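Local coordinates for oxetanocin-like protein (Pyrococcus furiosus, PDB 1XX7) that probably hydrolyses 2'-deoxyribonucleoside 5'-phosphates to the deoxynucleoside and phosphate, as a homodimeric, metal-dependent 5'-deoxynucleotidase of the HD-domain family, at residues V38-L50 against A68-A80. Residues are numbered along the deposited sequence; the frame is centred on the assembly and turned at random.
Sequences VADHSYRVAFITL and ALKIAIIHDLGEA. With NI (nickel (II) ion), chain G.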
loop_
_atom_site.group_PDB
_atom_site.type_symbol
_atom_site.label_atom_id
_atom_site.label_comp_id
_atom_site.label_asym_id
_atom_site.label_seq_id
_atom_site.Cartn_x
_atom_site.Cartn_y
_atom_site.Cartn_z
ATOM N N VAL A 38 1.829 -3.763 14.840
ATOM C CA VAL A 38 1.974 -3.936 16.277
ATOM C C VAL A 38 3.468 -3.943 16.683
ATOM O O VAL A 38 3.835 -3.464 17.770
ATOM C CB VAL A 38 1.250 -5.189 16.762
ATOM C CG1 VAL A 38 1.464 -5.396 18.270
ATOM C CG2 VAL A 38 -0.223 -5.078 16.460
ATOM N N ALA A 39 4.321 -4.463 15.798
ATOM C CA ALA A 39 5.750 -4.422 16.007
ATOM C C ALA A 39 6.325 -3.012 15.927
ATOM O O ALA A 39 7.212 -2.680 16.694
ATOM C CB ALA A 39 6.421 -5.293 15.031
ATOM N N ASP A 40 5.857 -2.218 14.967
ATOM C CA ASP A 40 6.203 -0.785 14.831
ATOM C C ASP A 40 5.931 -0.065 16.173
ATOM O O ASP A 40 6.766 0.660 16.717
ATOM C CB ASP A 40 5.330 -0.133 13.737
ATOM C CG ASP A 40 5.838 -0.369 12.315
ATOM O OD1 ASP A 40 7.106 -0.457 12.123
ATOM O OD2 ASP A 40 4.946 -0.471 11.389
ATOM N N HIS A 41 4.709 -0.275 16.648
ATOM C CA HIS A 41 4.224 0.253 17.878
ATOM C C HIS A 41 5.061 -0.185 19.055
ATOM O O HIS A 41 5.480 0.651 19.843
ATOM C CB HIS A 41 2.787 -0.246 18.090
ATOM C CG HIS A 41 2.306 -0.080 19.471
ATOM N ND1 HIS A 41 2.224 1.150 20.080
ATOM C CD2 HIS A 41 1.892 -0.985 20.389
ATOM C CE1 HIS A 41 1.762 1.005 21.308
ATOM N NE2 HIS A 41 1.539 -0.274 21.516
ATOM N N SER A 42 5.268 -1.496 19.157
ATOM C CA SER A 42 6.002 -2.118 20.246
ATOM C C SER A 42 7.469 -1.756 20.312
ATOM O O SER A 42 8.038 -1.668 21.426
ATOM C CB SER A 42 5.893 -3.640 20.181
ATOM O OG SER A 42 4.578 -4.057 20.382
ATOM N N TYR A 43 8.075 -1.559 19.145
ATOM C CA TYR A 43 9.401 -0.974 19.058
ATOM C C TYR A 43 9.507 0.380 19.762
ATOM O O TYR A 43 10.450 0.605 20.571
ATOM C CB TYR A 43 9.884 -0.782 17.611
ATOM C CG TYR A 43 11.155 -0.004 17.657
ATOM C CD1 TYR A 43 12.325 -0.603 18.147
ATOM C CD2 TYR A 43 11.181 1.317 17.376
ATOM C CE1 TYR A 43 13.492 0.116 18.288
ATOM C CE2 TYR A 43 12.364 2.064 17.519
ATOM C CZ TYR A 43 13.508 1.430 17.979
ATOM O OH TYR A 43 14.673 2.110 18.157
ATOM N N ARG A 44 8.621 1.321 19.413
ATOM C CA ARG A 44 8.721 2.677 20.007
ATOM C C ARG A 44 8.303 2.703 21.478
ATOM O O ARG A 44 8.806 3.537 22.258
ATOM C CB ARG A 44 7.998 3.765 19.218
ATOM C CG ARG A 44 8.556 5.136 19.556
ATOM C CD ARG A 44 8.159 6.230 18.631
ATOM N NE ARG A 44 6.732 6.477 18.693
ATOM C CZ ARG A 44 6.097 7.431 18.021
ATOM N NH1 ARG A 44 6.772 8.314 17.299
ATOM N NH2 ARG A 44 4.786 7.531 18.129
ATOM N N VAL A 45 7.419 1.796 21.866
ATOM C CA VAL A 45 7.086 1.616 23.298
ATOM C C VAL A 45 8.379 1.230 24.116
ATOM O O VAL A 45 8.625 1.807 25.186
ATOM C CB VAL A 45 5.942 0.565 23.522
ATOM C CG1 VAL A 45 5.758 0.236 25.005
ATOM C CG2 VAL A 45 4.642 1.080 22.961
ATOM N N ALA A 46 9.159 0.260 23.593
ATOM C CA ALA A 46 10.439 -0.129 24.171
ATOM C C ALA A 46 11.372 1.055 24.211
ATOM O O ALA A 46 11.950 1.360 25.283
ATOM C CB ALA A 46 11.073 -1.285 23.406
ATOM N N PHE A 47 11.465 1.772 23.070
ATOM C CA PHE A 47 12.250 2.994 23.023
ATOM C C PHE A 47 11.836 4.048 24.071
ATOM O O PHE A 47 12.690 4.686 24.695
ATOM C CB PHE A 47 12.272 3.619 21.616
ATOM C CG PHE A 47 13.058 4.879 21.547
ATOM C CD1 PHE A 47 14.418 4.849 21.438
ATOM C CD2 PHE A 47 12.443 6.114 21.667
ATOM C CE1 PHE A 47 15.160 6.055 21.411
ATOM C CE2 PHE A 47 13.181 7.283 21.624
ATOM C CZ PHE A 47 14.540 7.246 21.481
ATOM N N ILE A 48 10.539 4.301 24.183
ATOM C CA ILE A 48 10.056 5.350 25.056
ATOM C C ILE A 48 10.297 4.920 26.504
ATOM O O ILE A 48 10.675 5.745 27.338
ATOM C CB ILE A 48 8.542 5.643 24.841
ATOM C CG1 ILE A 48 8.314 6.330 23.500
ATOM C CG2 ILE A 48 7.961 6.502 26.013
ATOM C CD1 ILE A 48 6.904 6.275 23.032
ATOM N N THR A 49 10.076 3.640 26.778
ATOM C CA THR A 49 10.319 3.060 28.112
ATOM C C THR A 49 11.770 3.328 28.594
ATOM O O THR A 49 11.986 3.762 29.728
ATOM C CB THR A 49 10.000 1.519 28.139
ATOM O OG1 THR A 49 8.612 1.299 27.886
ATOM C CG2 THR A 49 10.374 0.899 29.484
ATOM N N LEU A 50 12.737 3.046 27.712
ATOM C CA LEU A 50 14.143 3.346 27.923
ATOM C C LEU A 50 14.373 4.815 28.227
ATOM O O LEU A 50 15.003 5.155 29.220
ATOM C CB LEU A 50 14.933 2.955 26.686
ATOM C CG LEU A 50 16.454 3.161 26.681
ATOM C CD1 LEU A 50 17.087 2.391 27.822
ATOM C CD2 LEU A 50 16.996 2.673 25.379
ATOM N N ALA A 68 11.577 -3.558 32.989
ATOM C CA ALA A 68 10.743 -2.668 32.220
ATOM C C ALA A 68 10.892 -2.865 30.684
ATOM O O ALA A 68 9.902 -2.813 29.957
ATOM C CB ALA A 68 10.988 -1.241 32.629
ATOM N N LEU A 69 12.114 -3.137 30.218
ATOM C CA LEU A 69 12.354 -3.436 28.813
ATOM C C LEU A 69 11.811 -4.794 28.438
ATOM O O LEU A 69 11.200 -4.933 27.350
ATOM C CB LEU A 69 13.841 -3.317 28.441
ATOM C CG LEU A 69 14.490 -1.969 28.745
ATOM C CD1 LEU A 69 16.026 -2.015 28.447
ATOM C CD2 LEU A 69 13.808 -0.858 27.993
ATOM N N LYS A 70 11.944 -5.800 29.302
ATOM C CA LYS A 70 11.326 -7.095 28.962
ATOM C C LYS A 70 9.801 -6.944 28.811
ATOM O O LYS A 70 9.200 -7.509 27.909
ATOM C CB LYS A 70 11.597 -8.165 30.000
ATOM C CG LYS A 70 13.001 -8.677 30.120
ATOM C CD LYS A 70 13.060 -9.719 31.224
ATOM C CE LYS A 70 14.446 -10.254 31.439
ATOM N NZ LYS A 70 14.449 -11.545 32.245
ATOM N N ILE A 71 9.191 -6.169 29.700
ATOM C CA ILE A 71 7.733 -5.982 29.681
ATOM C C ILE A 71 7.288 -5.278 28.400
ATOM O O ILE A 71 6.314 -5.670 27.800
ATOM C CB ILE A 71 7.239 -5.166 30.903
ATOM C CG1 ILE A 71 7.422 -5.960 32.211
ATOM C CG2 ILE A 71 5.770 -4.715 30.709
ATOM C CD1 ILE A 71 7.286 -5.098 33.485
ATOM N N ALA A 72 8.011 -4.222 28.027
ATOM C CA ALA A 72 7.738 -3.464 26.834
ATOM C C ALA A 72 7.773 -4.336 25.550
ATOM O O ALA A 72 6.940 -4.173 24.667
ATOM C CB ALA A 72 8.720 -2.350 26.719
ATOM N N ILE A 73 8.737 -5.247 25.504
ATOM C CA ILE A 73 8.920 -6.200 24.436
ATOM C C ILE A 73 7.806 -7.212 24.351
ATOM O O ILE A 73 7.300 -7.479 23.246
ATOM C CB ILE A 73 10.293 -6.905 24.525
ATOM C CG1 ILE A 73 11.393 -5.914 24.219
ATOM C CG2 ILE A 73 10.390 -8.068 23.496
ATOM C CD1 ILE A 73 12.752 -6.374 24.703
ATOM N N ILE A 74 7.380 -7.753 25.482
ATOM C CA ILE A 74 6.356 -8.822 25.444
ATOM C C ILE A 74 4.915 -8.283 25.525
ATOM O O ILE A 74 3.977 -9.020 25.330
ATOM C CB ILE A 74 6.615 -9.907 26.514
ATOM C CG1 ILE A 74 6.544 -9.340 27.933
ATOM C CG2 ILE A 74 8.023 -10.561 26.287
ATOM C CD1 ILE A 74 5.194 -9.274 28.537
ATOM N N HIS A 75 4.736 -6.990 25.786
ATOM C CA HIS A 75 3.434 -6.544 26.270
ATOM C C HIS A 75 2.253 -6.726 25.284
ATOM O O HIS A 75 1.123 -6.963 25.723
ATOM C CB HIS A 75 3.519 -5.139 26.814
ATOM C CG HIS A 75 3.284 -4.092 25.792
ATOM N ND1 HIS A 75 4.259 -3.686 24.914
ATOM C CD2 HIS A 75 2.170 -3.399 25.475
ATOM C CE1 HIS A 75 3.758 -2.784 24.092
ATOM N NE2 HIS A 75 2.499 -2.576 24.420
ATOM N N ASP A 76 2.519 -6.668 23.973
ATOM C CA ASP A 76 1.489 -6.870 22.954
ATOM C C ASP A 76 1.758 -8.124 22.121
ATOM O O ASP A 76 1.104 -8.333 21.105
ATOM C CB ASP A 76 1.396 -5.651 22.045
ATOM C CG ASP A 76 0.602 -4.519 22.666
ATOM O OD1 ASP A 76 -0.024 -4.725 23.706
ATOM O OD2 ASP A 76 0.587 -3.402 22.112
ATOM N N LEU A 77 2.662 -8.989 22.593
ATOM C CA LEU A 77 3.019 -10.188 21.859
ATOM C C LEU A 77 1.866 -11.215 21.745
ATOM O O LEU A 77 1.800 -11.974 20.768
ATOM C CB LEU A 77 4.221 -10.828 22.521
ATOM C CG LEU A 77 4.959 -11.947 21.802
ATOM C CD1 LEU A 77 5.210 -11.661 20.274
ATOM C CD2 LEU A 77 6.272 -12.160 22.561
ATOM N N GLY A 78 0.961 -11.213 22.731
ATOM C CA GLY A 78 -0.265 -11.996 22.662
ATOM C C GLY A 78 -1.180 -11.636 21.482
ATOM O O GLY A 78 -2.033 -12.446 21.077
ATOM N N GLU A 79 -0.979 -10.437 20.928
ATOM C CA GLU A 79 -1.702 -9.996 19.743
ATOM C C GLU A 79 -1.261 -10.719 18.470
ATOM O O GLU A 79 -1.993 -10.725 17.494
ATOM C CB GLU A 79 -1.615 -8.464 19.588
ATOM C CG GLU A 79 -2.172 -7.772 20.812
ATOM C CD GLU A 79 -2.352 -6.270 20.698
ATOM O OE1 GLU A 79 -1.759 -5.599 19.811
ATOM O OE2 GLU A 79 -3.080 -5.754 21.556
ATOM N N ALA A 80 -0.081 -11.352 18.496
ATOM C CA ALA A 80 0.341 -12.246 17.439
ATOM C C ALA A 80 -0.677 -13.340 17.201
ATOM O O ALA A 80 -0.861 -13.775 16.081
ATOM C CB ALA A 80 1.731 -12.863 17.750
HETATM NI NI NI G . 0.808 -1.563 23.188
HETATM O O HOH W 1 4.909 -6.226 22.390
#
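His41, His75 and Asp76 meet across the two segments on a single nickel ion, and no direct hydrogen bond joins one segment to the other. His41 NE2 lies 2.2 Å from the nickel, His75 NE2 and Asp76 OD2 complete the share of this contact, and Asp132 supplies a fourth ligand. The two imidazoles stand obliquely, their planes at 66°, while Asp76 OD2 comes in at the edge of the His41 ring. Each ring is also held through ND1, which with the metal bond at NE2 limits its rotation: His75 ND1 donates in its ring plane to Ala72 O at 2.7 Å, and His41 ND1 is hydrogen-bonded to Asp135, a second-shell carboxylate that probably makes His41 a stronger ligand. Val45 CG1 approaches His75 CE1 to 3.7 Å. A water bridges the segments, donating to Ser42 OG and Ile73 O and accepting from Asp76 N.

Beyond the metal, the helical segments 38-50 and 68-74 run nearly antiparallel at 165°, their axes approaching to 8.5 Å. Small residues permit this: Ala72 CB rests 3.8 Å from Ala46 CA. Thr49 puts CG2 anti to its own N, against Ala68, while OG1 turns back to Val45 O (2.7 Å) and touches Ala72 CB. A glycine in place of Thr49 would probably open a gap beside Ala68 and Ala72 and leave Val45 O with one donor fewer. Leu69 CD2 closes this end, lying 4.2 Å from Leu50 CB. A histidine from one helix and a His-Asp doublet at the turn that follows its antiparallel neighbour, with an aspartate from helix 123-145, form the H...HD...D site of the all-helical HD-domain fold.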